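Local coordinates for protein adenosylmethionine-8-amino-7-oxononanoate aminotransferase (Methanocaldococcus jannaschii, PDB 6ZHK) that probably transfers the amino group of S-adenosyl-L-methionine to 7-keto-8-aminopelargonic acid in biotin biosynthesis, working as a pyridoxal-phosphate-dependent homodimer, at residues L47-I50 with K54-D57; A58-W63 with F274-K279; H184-Y189 with L214-S219. All blocks are in the same frame, centred on the assembly; numbering follows the deposited sequence.

Interaction 1: residues L47-I50 with K54-D57; sequences LIDI and KYLD
In the tight beta hairpin of strands 46-49 and 54-57, L47 and Y55 form an antiparallel hydrogen-bonded pair. L47 N donates to Y55 O at 2.9 Å, and Y55 N returns the bond to L47 O, also at 2.9 Å; both donors lie in the plane of the carbonyl they meet. Next along, I48 and K54 make a non-hydrogen-bonded pair whose side chains run side by side on the same face, I48 CG1 lying 4.0 Å from K54 CG. The other face carries L47 and Y55. There the L47 side chain leans across toward D57: with CG anti to the carbonyl carbon (chi1 -67°), CD1 sits over the carboxylate carbon, 3.7 Å from D57 CG. D57 OD2 itself is bonded to S61 OG and H69 NE2, so the leucine lays a methyl over the face of a carboxylate already held by others. Cut back to an alanine, L47 would probably leave that face of the D57 carboxylate uncovered and lose its packing on S88 of the second subunit. Toward the turn, D49 OD2 comes to the edge of the Y55 ring, 3.7 Å from CE2, with carboxylate and ring planes 65° apart. D49 OD1 meanwhile takes the backbone N-H groups of Y51 and N53, tying the carboxylate to the hairpin turn. The hairpin forms the middle of a four-strand sheet: I48 bonds by its backbone to E40 and R41 of strand 38-43, while L56 bonds to G427 and to Y429 of strand 428-429.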
loop_
_atom_site.group_PDB
_atom_site.type_symbol
_atom_site.label_atom_id
_atom_site.label_comp_id
_atom_site.label_asym_id
_atom_site.label_seq_id
_atom_site.Cartn_x
_atom_site.Cartn_y
_atom_site.Cartn_z
ATOM N N LEU A 47 -21.021 14.038 2.789
ATOM C CA LEU A 47 -20.645 13.671 1.431
ATOM C C LEU A 47 -21.734 14.253 0.514
ATOM O O LEU A 47 -22.928 14.093 0.788
ATOM C CB LEU A 47 -20.717 12.140 1.359
ATOM C CG LEU A 47 -19.655 11.455 2.236
ATOM C CD1 LEU A 47 -20.004 9.978 2.500
ATOM C CD2 LEU A 47 -18.245 11.607 1.600
ATOM N N ILE A 48 -21.323 14.869 -0.596
ATOM C CA ILE A 48 -22.284 15.453 -1.520
ATOM C C ILE A 48 -22.189 14.722 -2.850
ATOM O O ILE A 48 -21.095 14.660 -3.419
ATOM C CB ILE A 48 -21.963 16.962 -1.683
ATOM C CG1 ILE A 48 -22.012 17.647 -0.300
ATOM C CG2 ILE A 48 -22.936 17.607 -2.684
ATOM C CD1 ILE A 48 -21.781 19.174 -0.319
ATOM N N ASP A 49 -23.314 14.158 -3.309
ATOM C CA ASP A 49 -23.297 13.396 -4.533
ATOM C C ASP A 49 -23.446 14.282 -5.766
ATOM O O ASP A 49 -23.582 15.498 -5.672
ATOM C CB ASP A 49 -24.229 12.191 -4.476
ATOM C CG ASP A 49 -25.683 12.527 -4.725
ATOM O OD1 ASP A 49 -25.967 13.727 -4.918
ATOM O OD2 ASP A 49 -26.510 11.595 -4.651
ATOM N N ILE A 50 -23.392 13.630 -6.914
ATOM C CA ILE A 50 -23.380 14.299 -8.200
ATOM C C ILE A 50 -24.778 14.869 -8.480
ATOM O O ILE A 50 -24.913 15.606 -9.457
ATOM C CB ILE A 50 -22.951 13.324 -9.316
ATOM C CG1 ILE A 50 -23.908 12.119 -9.437
ATOM C CG2 ILE A 50 -21.458 12.919 -9.192
ATOM C CD1 ILE A 50 -23.608 11.167 -10.633
ATOM N N LYS A 54 -26.911 15.588 0.066
ATOM C CA LYS A 54 -25.948 15.503 1.145
ATOM C C LYS A 54 -26.279 14.309 2.059
ATOM O O LYS A 54 -27.466 13.995 2.335
ATOM C CB LYS A 54 -26.026 16.772 2.008
ATOM C CG LYS A 54 -25.684 18.097 1.316
ATOM C CD LYS A 54 -25.842 19.309 2.286
ATOM C CE LYS A 54 -25.420 20.671 1.757
ATOM N NZ LYS A 54 -26.054 20.949 0.446
ATOM N N TYR A 55 -25.211 13.608 2.486
ATOM C CA TYR A 55 -25.300 12.422 3.319
ATOM C C TYR A 55 -24.326 12.526 4.477
ATOM O O TYR A 55 -23.148 12.787 4.251
ATOM C CB TYR A 55 -25.018 11.194 2.459
ATOM C CG TYR A 55 -26.005 11.079 1.325
ATOM C CD1 TYR A 55 -27.239 10.471 1.530
ATOM C CD2 TYR A 55 -25.708 11.575 0.069
ATOM C CE1 TYR A 55 -28.187 10.398 0.513
ATOM C CE2 TYR A 55 -26.631 11.466 -0.968
ATOM C CZ TYR A 55 -27.854 10.854 -0.749
ATOM O OH TYR A 55 -28.787 10.757 -1.749
ATOM N N LEU A 56 -24.828 12.414 5.711
ATOM C CA LEU A 56 -23.937 12.410 6.857
ATOM C C LEU A 56 -23.000 11.200 6.743
ATOM O O LEU A 56 -23.465 10.071 6.614
ATOM C CB LEU A 56 -24.801 12.299 8.114
ATOM C CG LEU A 56 -24.078 12.323 9.462
ATOM C CD1 LEU A 56 -23.380 13.659 9.674
ATOM C CD2 LEU A 56 -25.118 12.156 10.555
ATOM N N ASP A 57 -21.703 11.427 6.918
ATOM C CA ASP A 57 -20.743 10.328 6.741
ATOM C C ASP A 57 -20.605 9.543 8.057
ATOM O O ASP A 57 -19.659 9.712 8.821
ATOM C CB ASP A 57 -19.419 10.919 6.288
ATOM C CG ASP A 57 -18.392 9.889 5.808
ATOM O OD1 ASP A 57 -18.646 8.659 5.934
ATOM O OD2 ASP A 57 -17.355 10.349 5.344
#

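Interaction 2: residues A58-W63 with F274-K279; sequences AVSSIW and FGRTGK
The flat guanidinium of R276 presents an edge to the backbone of W63: W63 O lies near its plane, 3.2 Å from NH2. S60 comes in obliquely instead, with its OG 3.0 Å from R276 NH1 in a weak hydrogen bond whose N-H...O angle is only 122°. S60 CB follows behind, 3.7 Å from R276 NH2. The indole of W63 is turned away from the arginine, and at its edge, in plane, lies V59 O. One water completes the link by accepting from R276 NE at 2.8 Å and donating to W63 O at 2.9 Å, so the arginine reaches this carbonyl through solvent as well as lying beside it. The side chain gets there by folding twice, at chi2 (72°) and chi3 (81°), which brings the guanidinium up to S60 CB and OG and to W63 O. That turn of S60-W63 is unusual: all four residues have positive phi and psi, giving a short left-handed helical turn, with W63 N bonded to V59 O at 2.8 Å. It belongs to the active-site region of this class-III aminotransferase. I62 O is hydrogen-bonded to K301 NZ, the lysine predicted to carry the cofactor, which is not attached here, and the side chain of W63 comes within about 4 Å of that of K301. R276 itself projects from a type I beta turn, G275 to G278, closed by G278 N to G275 O at 3.0 Å. On the buried guanidinium, NH1 has its stronger partner in N65 O and a weak one in P441 O, while S60 OG bonds to V440 O. On the far side of the helical turn, S61 and I62 pack on H87 and T89 of the second subunit.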
loop_
_atom_site.group_PDB
_atom_site.type_symbol
_atom_site.label_atom_id
_atom_site.label_comp_id
_atom_site.label_asym_id
_atom_site.label_seq_id
_atom_site.Cartn_x
_atom_site.Cartn_y
_atom_site.Cartn_z
ATOM N N ALA A 58 -21.573 8.680 8.304
ATOM C CA ALA A 58 -21.750 8.067 9.617
ATOM C C ALA A 58 -20.718 6.945 9.806
ATOM O O ALA A 58 -20.540 6.522 10.943
ATOM C CB ALA A 58 -23.175 7.533 9.723
ATOM N N VAL A 59 -19.998 6.560 8.729
ATOM C CA VAL A 59 -18.902 5.598 8.852
ATOM C C VAL A 59 -17.535 6.230 8.552
ATOM O O VAL A 59 -16.523 5.515 8.338
ATOM C CB VAL A 59 -19.157 4.301 8.061
ATOM C CG1 VAL A 59 -20.267 3.431 8.678
ATOM C CG2 VAL A 59 -19.402 4.540 6.549
ATOM N N SER A 60 -17.503 7.560 8.450
ATOM C CA SER A 60 -16.251 8.275 8.222
ATOM C C SER A 60 -15.505 7.757 7.014
ATOM O O SER A 60 -14.287 7.655 7.067
ATOM C CB SER A 60 -15.380 8.188 9.456
ATOM O OG SER A 60 -15.979 8.948 10.493
ATOM N N SER A 61 -16.220 7.532 5.892
ATOM C CA SER A 61 -15.540 7.083 4.666
ATOM C C SER A 61 -14.675 5.833 4.954
ATOM O O SER A 61 -13.565 5.686 4.423
ATOM C CB SER A 61 -14.798 8.188 3.917
ATOM O OG SER A 61 -15.652 9.324 3.647
ATOM N N ILE A 62 -15.265 4.920 5.758
ATOM C CA ILE A 62 -14.668 3.642 6.142
ATOM C C ILE A 62 -13.517 3.911 7.132
ATOM O O ILE A 62 -12.368 3.395 6.992
ATOM C CB ILE A 62 -14.294 2.729 4.946
ATOM C CG1 ILE A 62 -15.246 2.826 3.744
ATOM C CG2 ILE A 62 -14.049 1.264 5.407
ATOM C CD1 ILE A 62 -16.647 2.320 4.015
ATOM N N TRP A 63 -13.860 4.725 8.153
ATOM C CA TRP A 63 -13.206 4.699 9.456
ATOM C C TRP A 63 -11.866 5.443 9.359
ATOM O O TRP A 63 -10.980 5.201 10.190
ATOM C CB TRP A 63 -12.990 3.258 9.996
ATOM C CG TRP A 63 -14.103 2.255 9.825
ATOM C CD1 TRP A 63 -15.396 2.472 9.458
ATOM C CD2 TRP A 63 -13.977 0.821 9.977
ATOM N NE1 TRP A 63 -16.090 1.279 9.381
ATOM C CE2 TRP A 63 -15.237 0.249 9.659
ATOM C CE3 TRP A 63 -12.917 -0.031 10.312
ATOM C CZ2 TRP A 63 -15.451 -1.127 9.706
ATOM C CZ3 TRP A 63 -13.125 -1.394 10.356
ATOM C CH2 TRP A 63 -14.395 -1.927 10.103
ATOM N N PHE A 274 -5.836 7.652 16.822
ATOM C CA PHE A 274 -6.240 9.026 16.562
ATOM C C PHE A 274 -7.655 9.296 17.032
ATOM O O PHE A 274 -8.423 9.952 16.339
ATOM C CB PHE A 274 -5.990 9.367 15.095
ATOM C CG PHE A 274 -4.525 9.260 14.811
ATOM C CD1 PHE A 274 -3.640 10.228 15.251
ATOM C CD2 PHE A 274 -4.023 8.109 14.226
ATOM C CE1 PHE A 274 -2.267 10.105 15.070
ATOM C CE2 PHE A 274 -2.664 7.991 13.999
ATOM C CZ PHE A 274 -1.804 8.991 14.397
ATOM N N GLY A 275 -7.980 8.770 18.217
ATOM C CA GLY A 275 -9.129 9.234 18.991
ATOM C C GLY A 275 -10.423 8.411 18.857
ATOM O O GLY A 275 -11.320 8.658 19.655
ATOM N N ARG A 276 -10.556 7.468 17.881
ATOM C CA ARG A 276 -11.862 6.857 17.658
ATOM C C ARG A 276 -12.448 6.161 18.896
ATOM O O ARG A 276 -13.660 6.173 19.072
ATOM C CB ARG A 276 -11.882 5.956 16.414
ATOM C CG ARG A 276 -13.229 5.890 15.708
ATOM C CD ARG A 276 -13.507 7.206 15.001
ATOM N NE ARG A 276 -12.766 7.161 13.713
ATOM C CZ ARG A 276 -13.035 7.911 12.662
ATOM N NH1 ARG A 276 -13.958 8.835 12.758
ATOM N NH2 ARG A 276 -12.334 7.815 11.539
ATOM N N THR A 277 -11.629 5.538 19.755
ATOM C CA THR A 277 -12.168 4.811 20.913
ATOM C C THR A 277 -12.407 5.723 22.107
ATOM O O THR A 277 -12.947 5.272 23.106
ATOM C CB THR A 277 -11.266 3.672 21.413
ATOM O OG1 THR A 277 -10.063 4.262 21.912
ATOM C CG2 THR A 277 -10.919 2.682 20.320
ATOM N N GLY A 278 -11.948 6.983 22.022
ATOM C CA GLY A 278 -12.128 7.955 23.089
ATOM C C GLY A 278 -10.793 8.371 23.674
ATOM O O GLY A 278 -10.710 9.351 24.377
ATOM N N LYS A 279 -9.739 7.590 23.393
ATOM C CA LYS A 279 -8.390 7.982 23.778
ATOM C C LYS A 279 -7.579 8.193 22.503
ATOM O O LYS A 279 -7.967 7.652 21.480
ATOM C CB LYS A 279 -7.712 6.775 24.415
ATOM C CG LYS A 279 -8.129 6.456 25.837
ATOM C CD LYS A 279 -7.204 5.375 26.317
ATOM C CE LYS A 279 -7.834 4.446 27.320
ATOM N NZ LYS A 279 -6.747 3.888 28.160
HETATM O O HOH W 1 -11.518 4.744 13.005
#

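Interaction 3: residues H184-Y189 with L214-S219; sequences HANPPY and LNEMIS
E216 reaches out from its helix and meets N186 with the two side chains crossing at about a right angle, the carboxylate and amide planes 46° apart. The bond it makes is to the backbone: N186 N donates to E216 OE2 at 2.9 Å, approaching on the syn side but 27° out of the carboxylate plane. OE1 shares the same N-H weakly, at 3.2 Å, so the carboxylate straddles one donor. What brings it there is an extended glutamate chain with CG anti to the backbone N (chi1 164°). The N186 amide lies against the carboxylate without bonding to it, ND2 being 3.4 Å from E216 OE2; its OD1 bonds instead to K152 NZ. Beside this polar grip A185 points its methyl group at the helix. It touches E216 OE2 and also M217, whose bent side chain brings CE to 3.8 Å from A185 CB. The contact thus clips the helix of a beta-alpha-beta crossover, 211-224 between strands 183-185 and 228-234, to the first of these strands, outermost in the seven-strand sheet, where A185 is backbone hydrogen-bonded to S150 and K152. M217 also packs on I149 and V151 of strand 147-151 and on Y250 and V254 of helix 250-261.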
loop_
_atom_site.group_PDB
_atom_site.type_symbol
_atom_site.label_atom_id
_atom_site.label_comp_id
_atom_site.label_asym_id
_atom_site.label_seq_id
_atom_site.Cartn_x
_atom_site.Cartn_y
_atom_site.Cartn_z
ATOM N N HIS A 184 -4.746 -19.561 16.272
ATOM C CA HIS A 184 -5.699 -18.487 16.516
ATOM C C HIS A 184 -6.494 -18.853 17.757
ATOM O O HIS A 184 -7.114 -19.912 17.763
ATOM C CB HIS A 184 -6.689 -18.399 15.368
ATOM C CG HIS A 184 -6.121 -17.769 14.165
ATOM N ND1 HIS A 184 -5.504 -18.516 13.179
ATOM C CD2 HIS A 184 -6.035 -16.477 13.793
ATOM C CE1 HIS A 184 -5.102 -17.687 12.217
ATOM N NE2 HIS A 184 -5.413 -16.460 12.571
ATOM N N ALA A 185 -6.438 -18.003 18.789
ATOM C CA ALA A 185 -7.296 -18.198 19.939
ATOM C C ALA A 185 -8.749 -17.853 19.583
ATOM O O ALA A 185 -9.037 -17.208 18.560
ATOM C CB ALA A 185 -6.813 -17.359 21.059
ATOM N N ASN A 186 -9.679 -18.250 20.474
ATOM C CA ASN A 186 -11.066 -17.903 20.228
ATOM C C ASN A 186 -11.242 -16.408 20.435
ATOM O O ASN A 186 -10.528 -15.801 21.235
ATOM C CB ASN A 186 -12.055 -18.659 21.115
ATOM C CG ASN A 186 -12.100 -20.123 20.751
ATOM O OD1 ASN A 186 -12.226 -20.471 19.572
ATOM N ND2 ASN A 186 -11.985 -20.967 21.765
ATOM N N PRO A 187 -12.206 -15.800 19.711
ATOM C CA PRO A 187 -12.406 -14.357 19.770
ATOM C C PRO A 187 -12.402 -13.910 21.229
ATOM O O PRO A 187 -13.057 -14.515 22.076
ATOM C CB PRO A 187 -13.797 -14.181 19.145
ATOM C CG PRO A 187 -13.882 -15.326 18.155
ATOM C CD PRO A 187 -13.187 -16.485 18.850
ATOM N N PRO A 188 -11.659 -12.827 21.554
ATOM C CA PRO A 188 -11.469 -12.400 22.942
ATOM C C PRO A 188 -12.750 -12.193 23.747
ATOM O O PRO A 188 -12.707 -12.249 24.982
ATOM C CB PRO A 188 -10.762 -11.056 22.831
ATOM C CG PRO A 188 -10.109 -11.053 21.448
ATOM C CD PRO A 188 -10.948 -11.974 20.581
ATOM N N TYR A 189 -13.864 -11.875 23.062
ATOM C CA TYR A 189 -15.131 -11.722 23.767
ATOM C C TYR A 189 -15.597 -13.113 24.214
ATOM O O TYR A 189 -16.789 -13.164 24.549
ATOM C CB TYR A 189 -16.210 -11.031 22.908
ATOM C CG TYR A 189 -16.528 -11.726 21.600
ATOM C CD1 TYR A 189 -17.508 -12.703 21.521
ATOM C CD2 TYR A 189 -15.866 -11.383 20.422
ATOM C CE1 TYR A 189 -17.796 -13.330 20.316
ATOM C CE2 TYR A 189 -16.135 -11.998 19.209
ATOM C CZ TYR A 189 -17.112 -12.982 19.165
ATOM O OH TYR A 189 -17.371 -13.635 17.999
ATOM N N LEU A 214 -9.223 -15.084 28.268
ATOM C CA LEU A 214 -7.864 -14.594 28.478
ATOM C C LEU A 214 -6.916 -15.762 28.795
ATOM O O LEU A 214 -5.843 -15.896 28.177
ATOM C CB LEU A 214 -7.858 -13.531 29.585
ATOM C CG LEU A 214 -6.484 -12.990 29.931
ATOM C CD1 LEU A 214 -5.696 -12.535 28.671
ATOM C CD2 LEU A 214 -6.602 -11.891 30.996
ATOM N N ASN A 215 -7.325 -16.625 29.747
ATOM C CA ASN A 215 -6.530 -17.783 30.139
ATOM C C ASN A 215 -6.237 -18.668 28.923
ATOM O O ASN A 215 -5.158 -19.226 28.818
ATOM C CB ASN A 215 -7.166 -18.573 31.304
ATOM C CG ASN A 215 -6.875 -18.024 32.692
ATOM O OD1 ASN A 215 -5.814 -17.411 32.926
ATOM N ND2 ASN A 215 -7.810 -18.248 33.615
ATOM N N GLU A 216 -7.188 -18.803 28.003
ATOM C CA GLU A 216 -6.983 -19.624 26.823
ATOM C C GLU A 216 -5.800 -19.059 26.020
ATOM O O GLU A 216 -4.936 -19.828 25.595
ATOM C CB GLU A 216 -8.264 -19.688 25.995
ATOM C CG GLU A 216 -7.990 -20.188 24.588
ATOM C CD GLU A 216 -8.878 -19.712 23.438
ATOM O OE1 GLU A 216 -9.765 -18.824 23.645
ATOM O OE2 GLU A 216 -8.714 -20.280 22.342
ATOM N N MET A 217 -5.792 -17.719 25.832
ATOM C CA MET A 217 -4.781 -17.020 25.042
ATOM C C MET A 217 -3.419 -17.082 25.736
ATOM O O MET A 217 -2.363 -17.263 25.118
ATOM C CB MET A 217 -5.195 -15.563 24.794
ATOM C CG MET A 217 -4.067 -14.736 24.209
ATOM S SD MET A 217 -3.584 -15.338 22.553
ATOM C CE MET A 217 -4.625 -14.326 21.493
ATOM N N ILE A 218 -3.412 -16.869 27.056
ATOM C CA ILE A 218 -2.153 -16.885 27.778
ATOM C C ILE A 218 -1.544 -18.279 27.663
ATOM O O ILE A 218 -0.337 -18.407 27.438
ATOM C CB ILE A 218 -2.382 -16.497 29.255
ATOM C CG1 ILE A 218 -2.796 -15.020 29.329
ATOM C CG2 ILE A 218 -1.093 -16.785 30.005
ATOM C CD1 ILE A 218 -3.205 -14.511 30.760
ATOM N N SER A 219 -2.387 -19.309 27.807
ATOM C CA SER A 219 -1.964 -20.699 27.708
ATOM C C SER A 219 -1.352 -20.960 26.333
ATOM O O SER A 219 -0.375 -21.699 26.245
ATOM C CB SER A 219 -3.139 -21.663 27.952
ATOM O OG SER A 219 -3.541 -21.528 29.316
#

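From the N terminus, interaction 1 comes first and closes the short hairpin loop between strands 46-49 and 54-57. Interaction 2 opens directly after it, since residues 58-63 follow strand 54-57; the two touch where L47 CD2 packs 4.0 Å from S61 OG, and both reach the second subunit. Interaction 2 then closes a loop of 210 residues, tying the region after strand 265-268 back to the helical turn at 60-63. Interaction 3 is nested inside that loop, spans 24 residues, and lies about 41 Å from interaction 1, centre to centre. Interaction 1 joins the middle strands of the four-strand sheet, and interaction 3 fixes helix 211-224 to the outermost strand 183-185 of the seven-strand sheet.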